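Long-range contacts in SalCYP truncation (Salinispora tropica, PDB 7ABB), which belongs to the cytochrome P450 family and carries a heme c group within a largely helical fold: residues Glu28-His36 against Phe43-Gly51; Ile248-Arg258 against Asp365-Pro376. One frame throughout, in Å; residues are numbered along the deposited sequence.

Overall arrangement
Contact 1 and contact 2 lie far apart in one chain, their centres about 33 Å from each other and each about 23 Å from the centre of the chain. Both are partly buried, but no touching residue of contact 1 is exposed, whereas contact 2 has several. Contact 1 joins the two strands of a hairpin at one edge of the mixed sheet; contact 2 joins the end of helix 238-253 and the start of helix 255-263 to a loop more than a hundred residues later. Paired backbone bonds set the first, with aromatic packing on both faces. In the second, side chains of two consecutive helices hold a loop without regular structure through its carbonyls, carboxylates and a tyrosine ring.

Contact 1: residues Glu28-His36 against Phe43-Gly51; sequences EHRADGAFH and FWVLSTYEG
Strands 34-36 and 43-46 run antiparallel, their axes 4.7 Å apart at closest approach and at 159°, with Phe35 and Val45 as the hydrogen-bonded pair. Phe35 N donates to Val45 O at 3.0 Å and Val45 N to Phe35 O at 2.8 Å. On their face, Val45 CB sits over the Phe35 ring, which Phe13 meets edge-to-face. The other face carries Ala34, Leu46, His36 and Trp44. His36 CB lies over the six-membered ring of Trp44, 3.6 Å from its centroid, and CG anti to the backbone N (chi1 -173°) turns the CD2 edge of the imidazole onto the five-membered ring, a T-shaped pair with planes 61° apart. A hydrogen bond between His36 ND1 and Ser10 OG helps fix that rotation. Ser47 N donates to Gly33 O at 2.9 Å, from above the carbonyl plane, and Arg30 NH2 to Ser47 OG at 3.2 Å. A water links Gly33 O to Thr48 OG1, N-cap of helix 49-56. This beta hairpin edges the mixed P450 sheet, strand 43-46 pairing onward with 302-304. Backbone bonds join its strands and apolar and aromatic side chains cover both faces, while polar bonds tie its open end, away from the strand connection, to that helix.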
# COMPACT_ATOMS: atom_id res chain seq x y z
N GLU A 28 -12.10 -23.03 5.97
CA GLU A 28 -13.07 -24.08 5.67
C GLU A 28 -12.69 -24.94 4.47
O GLU A 28 -13.08 -26.11 4.40
CB GLU A 28 -14.45 -23.45 5.43
CG GLU A 28 -15.07 -22.87 6.69
CD GLU A 28 -16.17 -21.85 6.42
OE1 GLU A 28 -16.33 -21.42 5.26
OE2 GLU A 28 -16.88 -21.49 7.38
N HIS A 29 -11.91 -24.41 3.54
CA HIS A 29 -11.73 -25.07 2.26
C HIS A 29 -10.29 -25.30 1.83
O HIS A 29 -10.08 -26.09 0.90
CB HIS A 29 -12.43 -24.26 1.16
CG HIS A 29 -13.91 -24.21 1.33
ND1 HIS A 29 -14.74 -25.26 1.00
CD2 HIS A 29 -14.72 -23.23 1.81
CE1 HIS A 29 -15.99 -24.94 1.25
NE2 HIS A 29 -16.01 -23.71 1.74
N ARG A 30 -9.31 -24.64 2.44
CA ARG A 30 -7.95 -24.78 1.94
C ARG A 30 -7.38 -26.14 2.31
O ARG A 30 -7.55 -26.62 3.44
CB ARG A 30 -7.06 -23.66 2.47
CG ARG A 30 -6.59 -23.79 3.92
CD ARG A 30 -6.23 -22.42 4.45
NE ARG A 30 -5.79 -22.27 5.84
CZ ARG A 30 -4.53 -22.18 6.23
NH1 ARG A 30 -4.25 -22.00 7.52
NH2 ARG A 30 -3.53 -22.29 5.34
N ALA A 31 -6.74 -26.78 1.32
CA ALA A 31 -5.96 -27.99 1.52
C ALA A 31 -4.73 -27.90 0.63
O ALA A 31 -4.78 -27.29 -0.45
CB ALA A 31 -6.76 -29.26 1.17
N ASP A 32 -3.63 -28.48 1.09
CA ASP A 32 -2.38 -28.44 0.32
C ASP A 32 -1.94 -27.01 0.06
O ASP A 32 -1.23 -26.74 -0.92
CB ASP A 32 -2.54 -29.22 -0.99
CG ASP A 32 -2.90 -30.68 -0.76
OD1 ASP A 32 -2.21 -31.33 0.06
OD2 ASP A 32 -3.88 -31.16 -1.38
N GLY A 33 -2.33 -26.08 0.92
CA GLY A 33 -1.88 -24.71 0.84
C GLY A 33 -2.67 -23.82 -0.09
O GLY A 33 -2.18 -22.74 -0.44
N ALA A 34 -3.87 -24.22 -0.50
CA ALA A 34 -4.64 -23.39 -1.40
C ALA A 34 -6.10 -23.82 -1.42
O ALA A 34 -6.45 -24.92 -0.99
CB ALA A 34 -4.08 -23.44 -2.82
N PHE A 35 -6.95 -22.91 -1.90
CA PHE A 35 -8.29 -23.27 -2.33
C PHE A 35 -8.53 -22.74 -3.72
O PHE A 35 -7.81 -21.86 -4.20
CB PHE A 35 -9.39 -22.80 -1.34
CG PHE A 35 -9.57 -21.30 -1.25
CD1 PHE A 35 -10.46 -20.64 -2.09
CD2 PHE A 35 -8.95 -20.58 -0.24
CE1 PHE A 35 -10.67 -19.28 -1.97
CE2 PHE A 35 -9.16 -19.21 -0.11
CZ PHE A 35 -10.03 -18.56 -0.97
N HIS A 36 -9.51 -23.32 -4.39
CA HIS A 36 -9.83 -23.02 -5.78
C HIS A 36 -11.20 -22.37 -5.86
O HIS A 36 -12.17 -22.85 -5.24
CB HIS A 36 -9.80 -24.27 -6.66
CG HIS A 36 -9.96 -23.97 -8.11
ND1 HIS A 36 -11.16 -24.14 -8.78
CD2 HIS A 36 -9.09 -23.46 -9.01
CE1 HIS A 36 -11.00 -23.77 -10.05
NE2 HIS A 36 -9.75 -23.36 -10.21
N PHE A 43 -9.91 -19.38 -10.53
CA PHE A 43 -8.58 -19.00 -10.05
C PHE A 43 -8.26 -19.77 -8.78
O PHE A 43 -9.15 -20.20 -8.04
CB PHE A 43 -8.47 -17.49 -9.81
CG PHE A 43 -9.48 -16.93 -8.84
CD1 PHE A 43 -10.72 -16.49 -9.29
CD2 PHE A 43 -9.19 -16.80 -7.48
CE1 PHE A 43 -11.65 -15.96 -8.40
CE2 PHE A 43 -10.11 -16.28 -6.60
CZ PHE A 43 -11.34 -15.85 -7.06
N TRP A 44 -6.96 -19.94 -8.55
CA TRP A 44 -6.46 -20.49 -7.30
C TRP A 44 -6.10 -19.37 -6.33
O TRP A 44 -5.67 -18.29 -6.73
CB TRP A 44 -5.23 -21.36 -7.56
CG TRP A 44 -5.56 -22.73 -8.10
CD1 TRP A 44 -5.56 -23.12 -9.41
CD2 TRP A 44 -5.93 -23.89 -7.33
NE1 TRP A 44 -5.91 -24.45 -9.50
CE2 TRP A 44 -6.13 -24.95 -8.25
CE3 TRP A 44 -6.09 -24.15 -5.97
CZ2 TRP A 44 -6.49 -26.23 -7.84
CZ3 TRP A 44 -6.45 -25.42 -5.57
CH2 TRP A 44 -6.65 -26.44 -6.50
N VAL A 45 -6.27 -19.66 -5.04
CA VAL A 45 -5.88 -18.76 -3.96
C VAL A 45 -4.91 -19.51 -3.05
O VAL A 45 -5.31 -20.46 -2.35
CB VAL A 45 -7.09 -18.27 -3.16
CG1 VAL A 45 -6.65 -17.30 -2.07
CG2 VAL A 45 -8.12 -17.62 -4.08
N LEU A 46 -3.64 -19.10 -3.05
CA LEU A 46 -2.68 -19.66 -2.11
C LEU A 46 -2.98 -19.16 -0.71
O LEU A 46 -3.43 -18.03 -0.51
CB LEU A 46 -1.25 -19.32 -2.50
CG LEU A 46 -0.84 -19.81 -3.89
CD1 LEU A 46 0.65 -19.68 -4.06
CD2 LEU A 46 -1.21 -21.27 -4.19
N SER A 47 -2.74 -20.02 0.29
CA SER A 47 -3.17 -19.71 1.65
C SER A 47 -2.07 -19.80 2.71
O SER A 47 -2.38 -19.59 3.90
CB SER A 47 -4.31 -20.63 2.07
OG SER A 47 -3.84 -21.97 2.17
N THR A 48 -0.83 -20.09 2.34
CA THR A 48 0.24 -20.23 3.31
C THR A 48 1.30 -19.15 3.10
O THR A 48 1.50 -18.67 1.98
CB THR A 48 0.92 -21.62 3.25
OG1 THR A 48 1.71 -21.77 2.05
CG2 THR A 48 -0.10 -22.72 3.31
N TYR A 49 1.98 -18.81 4.20
CA TYR A 49 3.09 -17.87 4.13
C TYR A 49 4.19 -18.42 3.24
O TYR A 49 4.65 -17.72 2.33
CB TYR A 49 3.62 -17.62 5.53
CG TYR A 49 4.83 -16.74 5.60
CD1 TYR A 49 4.69 -15.36 5.67
CD2 TYR A 49 6.11 -17.27 5.62
CE1 TYR A 49 5.80 -14.52 5.74
CE2 TYR A 49 7.23 -16.44 5.70
CZ TYR A 49 7.08 -15.07 5.77
OH TYR A 49 8.18 -14.27 5.85
N GLU A 50 4.63 -19.65 3.48
CA GLU A 50 5.76 -20.16 2.70
C GLU A 50 5.39 -20.29 1.23
O GLU A 50 6.22 -19.99 0.34
CB GLU A 50 6.28 -21.48 3.28
CG GLU A 50 5.35 -22.65 3.14
CD GLU A 50 5.97 -23.97 3.60
OE1 GLU A 50 7.14 -24.26 3.24
OE2 GLU A 50 5.30 -24.74 4.32
N GLY A 51 4.14 -20.68 0.94
CA GLY A 51 3.74 -20.84 -0.46
C GLY A 51 3.60 -19.51 -1.17
O GLY A 51 4.02 -19.35 -2.33
O HOH W 1 0.39 -21.95 -0.37

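Contact 2: residues Ile248-Arg258 against Asp365-Pro376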
# COMPACT_ATOMS: atom_id res chain seq x y z
N ILE A 248 -4.87 3.44 13.55
CA ILE A 248 -5.43 4.38 14.52
C ILE A 248 -6.79 3.93 14.99
O ILE A 248 -7.16 4.14 16.15
CB ILE A 248 -5.47 5.82 13.96
CG1 ILE A 248 -5.56 6.80 15.12
CG2 ILE A 248 -6.61 6.02 13.01
CD1 ILE A 248 -4.19 7.00 15.78
N GLN A 249 -7.58 3.29 14.12
CA GLN A 249 -8.88 2.79 14.56
C GLN A 249 -8.72 1.75 15.67
O GLN A 249 -9.48 1.76 16.65
CB GLN A 249 -9.66 2.22 13.39
CG GLN A 249 -11.02 1.70 13.83
CD GLN A 249 -11.89 1.22 12.72
OE1 GLN A 249 -12.93 1.81 12.43
NE2 GLN A 249 -11.54 0.08 12.15
N HIS A 250 -7.76 0.84 15.52
CA HIS A 250 -7.48 -0.12 16.57
C HIS A 250 -7.07 0.57 17.87
O HIS A 250 -7.60 0.25 18.94
CB HIS A 250 -6.38 -1.08 16.12
CG HIS A 250 -5.95 -2.02 17.19
ND1 HIS A 250 -6.41 -3.32 17.26
CD2 HIS A 250 -5.10 -1.87 18.23
CE1 HIS A 250 -5.88 -3.92 18.31
NE2 HIS A 250 -5.08 -3.07 18.92
N LEU A 251 -6.10 1.50 17.81
CA LEU A 251 -5.69 2.20 19.02
C LEU A 251 -6.86 2.92 19.67
O LEU A 251 -6.97 2.96 20.90
CB LEU A 251 -4.56 3.17 18.70
CG LEU A 251 -3.26 2.55 18.16
CD1 LEU A 251 -2.27 3.65 17.75
CD2 LEU A 251 -2.60 1.64 19.16
N ALA A 252 -7.75 3.50 18.86
CA ALA A 252 -8.91 4.21 19.40
C ALA A 252 -9.90 3.30 20.11
O ALA A 252 -10.72 3.79 20.87
CB ALA A 252 -9.59 4.98 18.27
N HIS A 253 -9.82 2.00 19.89
CA HIS A 253 -10.73 1.00 20.43
C HIS A 253 -10.08 0.19 21.54
O HIS A 253 -10.80 -0.51 22.27
CB HIS A 253 -11.16 0.07 19.27
CG HIS A 253 -12.14 -1.00 19.64
ND1 HIS A 253 -13.29 -0.75 20.35
CD2 HIS A 253 -12.15 -2.31 19.34
CE1 HIS A 253 -13.96 -1.88 20.51
NE2 HIS A 253 -13.29 -2.84 19.90
N HIS A 254 -8.76 0.25 21.68
CA HIS A 254 -7.97 -0.61 22.55
C HIS A 254 -7.09 0.26 23.43
O HIS A 254 -5.94 0.56 23.08
CB HIS A 254 -7.12 -1.59 21.75
CG HIS A 254 -7.90 -2.69 21.12
ND1 HIS A 254 -8.35 -2.66 19.81
CD2 HIS A 254 -8.31 -3.88 21.63
CE1 HIS A 254 -9.00 -3.78 19.55
NE2 HIS A 254 -8.99 -4.53 20.63
N PRO A 255 -7.60 0.71 24.58
CA PRO A 255 -6.83 1.66 25.39
C PRO A 255 -5.48 1.12 25.82
O PRO A 255 -4.51 1.89 25.94
CB PRO A 255 -7.75 1.91 26.60
CG PRO A 255 -9.11 1.60 26.11
CD PRO A 255 -8.97 0.52 25.07
N GLY A 256 -5.38 -0.18 26.09
CA GLY A 256 -4.09 -0.76 26.46
C GLY A 256 -3.02 -0.55 25.40
O GLY A 256 -1.88 -0.20 25.71
N ASP A 257 -3.36 -0.82 24.13
CA ASP A 257 -2.40 -0.61 23.04
C ASP A 257 -2.15 0.88 22.79
O ASP A 257 -1.01 1.28 22.50
CB ASP A 257 -2.91 -1.27 21.75
CG ASP A 257 -2.82 -2.80 21.81
OD1 ASP A 257 -1.92 -3.31 22.50
OD2 ASP A 257 -3.66 -3.47 21.18
N ARG A 258 -3.19 1.71 22.88
CA ARG A 258 -2.99 3.15 22.78
C ARG A 258 -2.03 3.65 23.85
O ARG A 258 -1.09 4.40 23.56
CB ARG A 258 -4.35 3.85 22.87
CG ARG A 258 -4.26 5.35 22.71
CD ARG A 258 -5.66 5.98 22.60
NE ARG A 258 -6.46 6.00 23.83
CZ ARG A 258 -7.52 5.24 24.09
NH1 ARG A 258 -7.93 4.27 23.27
NH2 ARG A 258 -8.15 5.44 25.25
N ASP A 365 -5.04 11.07 23.85
CA ASP A 365 -6.19 10.26 24.24
C ASP A 365 -7.32 10.55 23.26
O ASP A 365 -7.59 11.71 22.94
CB ASP A 365 -6.61 10.59 25.68
CG ASP A 365 -7.61 9.61 26.24
OD1 ASP A 365 -7.94 8.61 25.59
OD2 ASP A 365 -8.07 9.86 27.37
N TYR A 366 -7.95 9.49 22.76
CA TYR A 366 -8.96 9.60 21.73
C TYR A 366 -9.72 8.28 21.72
O TYR A 366 -9.26 7.28 22.29
CB TYR A 366 -8.35 9.95 20.35
CG TYR A 366 -7.22 9.00 19.95
CD1 TYR A 366 -5.93 9.21 20.42
CD2 TYR A 366 -7.50 7.87 19.22
CE1 TYR A 366 -4.92 8.32 20.11
CE2 TYR A 366 -6.51 7.00 18.90
CZ TYR A 366 -5.24 7.22 19.36
OH TYR A 366 -4.25 6.31 19.04
N ARG A 367 -10.84 8.25 21.00
CA ARG A 367 -11.67 7.06 20.98
C ARG A 367 -12.56 7.07 19.74
O ARG A 367 -12.72 8.08 19.07
CB ARG A 367 -12.51 6.94 22.26
CG ARG A 367 -13.58 8.02 22.40
CD ARG A 367 -14.31 7.99 23.74
NE ARG A 367 -13.42 8.27 24.84
CZ ARG A 367 -13.77 8.24 26.13
NH1 ARG A 367 -15.03 7.97 26.49
NH2 ARG A 367 -12.88 8.52 27.08
N LEU A 368 -13.15 5.92 19.47
CA LEU A 368 -14.21 5.89 18.47
C LEU A 368 -15.50 6.41 19.11
O LEU A 368 -15.67 6.35 20.32
CB LEU A 368 -14.39 4.47 17.94
CG LEU A 368 -13.10 3.89 17.34
CD1 LEU A 368 -13.38 2.45 16.84
CD2 LEU A 368 -12.54 4.75 16.23
N PRO A 369 -16.42 6.95 18.30
CA PRO A 369 -17.61 7.61 18.89
C PRO A 369 -18.35 6.74 19.88
O PRO A 369 -18.66 7.19 21.00
CB PRO A 369 -18.45 7.95 17.65
CG PRO A 369 -17.38 8.23 16.58
CD PRO A 369 -16.32 7.18 16.85
N ASP A 370 -18.63 5.48 19.51
CA ASP A 370 -19.10 4.47 20.44
C ASP A 370 -17.90 3.56 20.66
O ASP A 370 -17.60 2.74 19.78
CB ASP A 370 -20.29 3.68 19.89
CG ASP A 370 -20.72 2.56 20.80
OD1 ASP A 370 -19.93 2.23 21.71
OD2 ASP A 370 -21.83 2.02 20.63
N PRO A 371 -17.16 3.71 21.75
CA PRO A 371 -15.88 3.01 21.88
C PRO A 371 -16.01 1.52 22.19
O PRO A 371 -14.99 0.83 22.29
CB PRO A 371 -15.19 3.75 23.04
CG PRO A 371 -16.29 4.31 23.83
CD PRO A 371 -17.41 4.61 22.89
N THR A 372 -17.22 1.00 22.32
CA THR A 372 -17.41 -0.39 22.74
C THR A 372 -18.15 -1.24 21.72
O THR A 372 -18.62 -2.34 22.06
CB THR A 372 -18.14 -0.43 24.08
OG1 THR A 372 -19.45 0.13 23.93
CG2 THR A 372 -17.34 0.33 25.12
N VAL A 373 -18.28 -0.78 20.50
CA VAL A 373 -18.74 -1.61 19.40
C VAL A 373 -17.52 -2.00 18.60
O VAL A 373 -16.54 -1.24 18.47
CB VAL A 373 -19.79 -0.95 18.49
CG1 VAL A 373 -21.09 -0.76 19.22
CG2 VAL A 373 -19.26 0.37 17.94
N GLU A 374 -17.57 -3.20 18.06
CA GLU A 374 -16.46 -3.67 17.27
C GLU A 374 -16.49 -2.97 15.91
O GLU A 374 -17.50 -3.05 15.21
CB GLU A 374 -16.54 -5.19 17.11
CG GLU A 374 -15.26 -5.77 16.48
CD GLU A 374 -14.02 -5.58 17.35
OE1 GLU A 374 -14.15 -5.56 18.60
OE2 GLU A 374 -12.91 -5.46 16.79
N PRO A 375 -15.43 -2.28 15.51
CA PRO A 375 -15.49 -1.54 14.25
C PRO A 375 -15.12 -2.44 13.08
O PRO A 375 -14.52 -3.51 13.29
CB PRO A 375 -14.44 -0.44 14.44
CG PRO A 375 -13.44 -1.04 15.35
CD PRO A 375 -14.21 -1.98 16.26
N PRO A 376 -15.48 -2.06 11.87
CA PRO A 376 -15.16 -2.88 10.70
C PRO A 376 -13.76 -2.62 10.18
O PRO A 376 -13.17 -1.57 10.40
CB PRO A 376 -16.21 -2.44 9.68
CG PRO A 376 -16.39 -0.98 9.97
CD PRO A 376 -16.24 -0.84 11.49
O HOH W 2 -12.68 1.27 23.95
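Tyr366 sets the edge of its ring against Ala252 and Leu251, with Ala252 CB 3.7 Å from Tyr366 CD2, and Arg258 lies across one face. The Arg258 chain runs past the ring in the opposite direction, CD lying 3.7 Å from the ring centroid. A bend at chi3 (71°) holds the guanidinium above the ring, farther from it than CD and turned 54° from its plane, at most a weak cation-pi attraction; Tyr366 O sits over the centre of one guanidinium face. Arg258 NH1 donates to Leu251 O at 2.9 Å, in the plane of that carbonyl, while NH2 makes a salt bridge with Asp365 OD1, weak as a hydrogen bond. One arginine thereby joins the helix end, the tyrosine and the loop.

His253 is held along its edge and over one face. NE2 donates to Glu374 OE1 at 3.1 Å, met from above the carboxylate plane, and ND1 makes a weak bond to Pro371 O; Pro375 CD packs over the ring face. If both N-H groups are present, as the two acceptor oxygens suggest, the ring would carry a positive charge, which Glu374 could stabilise. Gln249, extended beyond CG, slides past Pro375 in the opposite sense, and its NE2 donates to Pro376 O at 2.9 Å, Pro376 O lying nearly in the plane of the Gln249 amide. Between these polar groups Leu368 CD2 meets Ala252 CB at 3.6 Å.

Trp359 and His360 of helix 345-362 also meet the Tyr366 ring. The contact is a helix-to-loop packing of the helical P450 fold, fastening the loop between helix 345-362 and strand 385-387 onto the junction of helices 238-253 and 255-263.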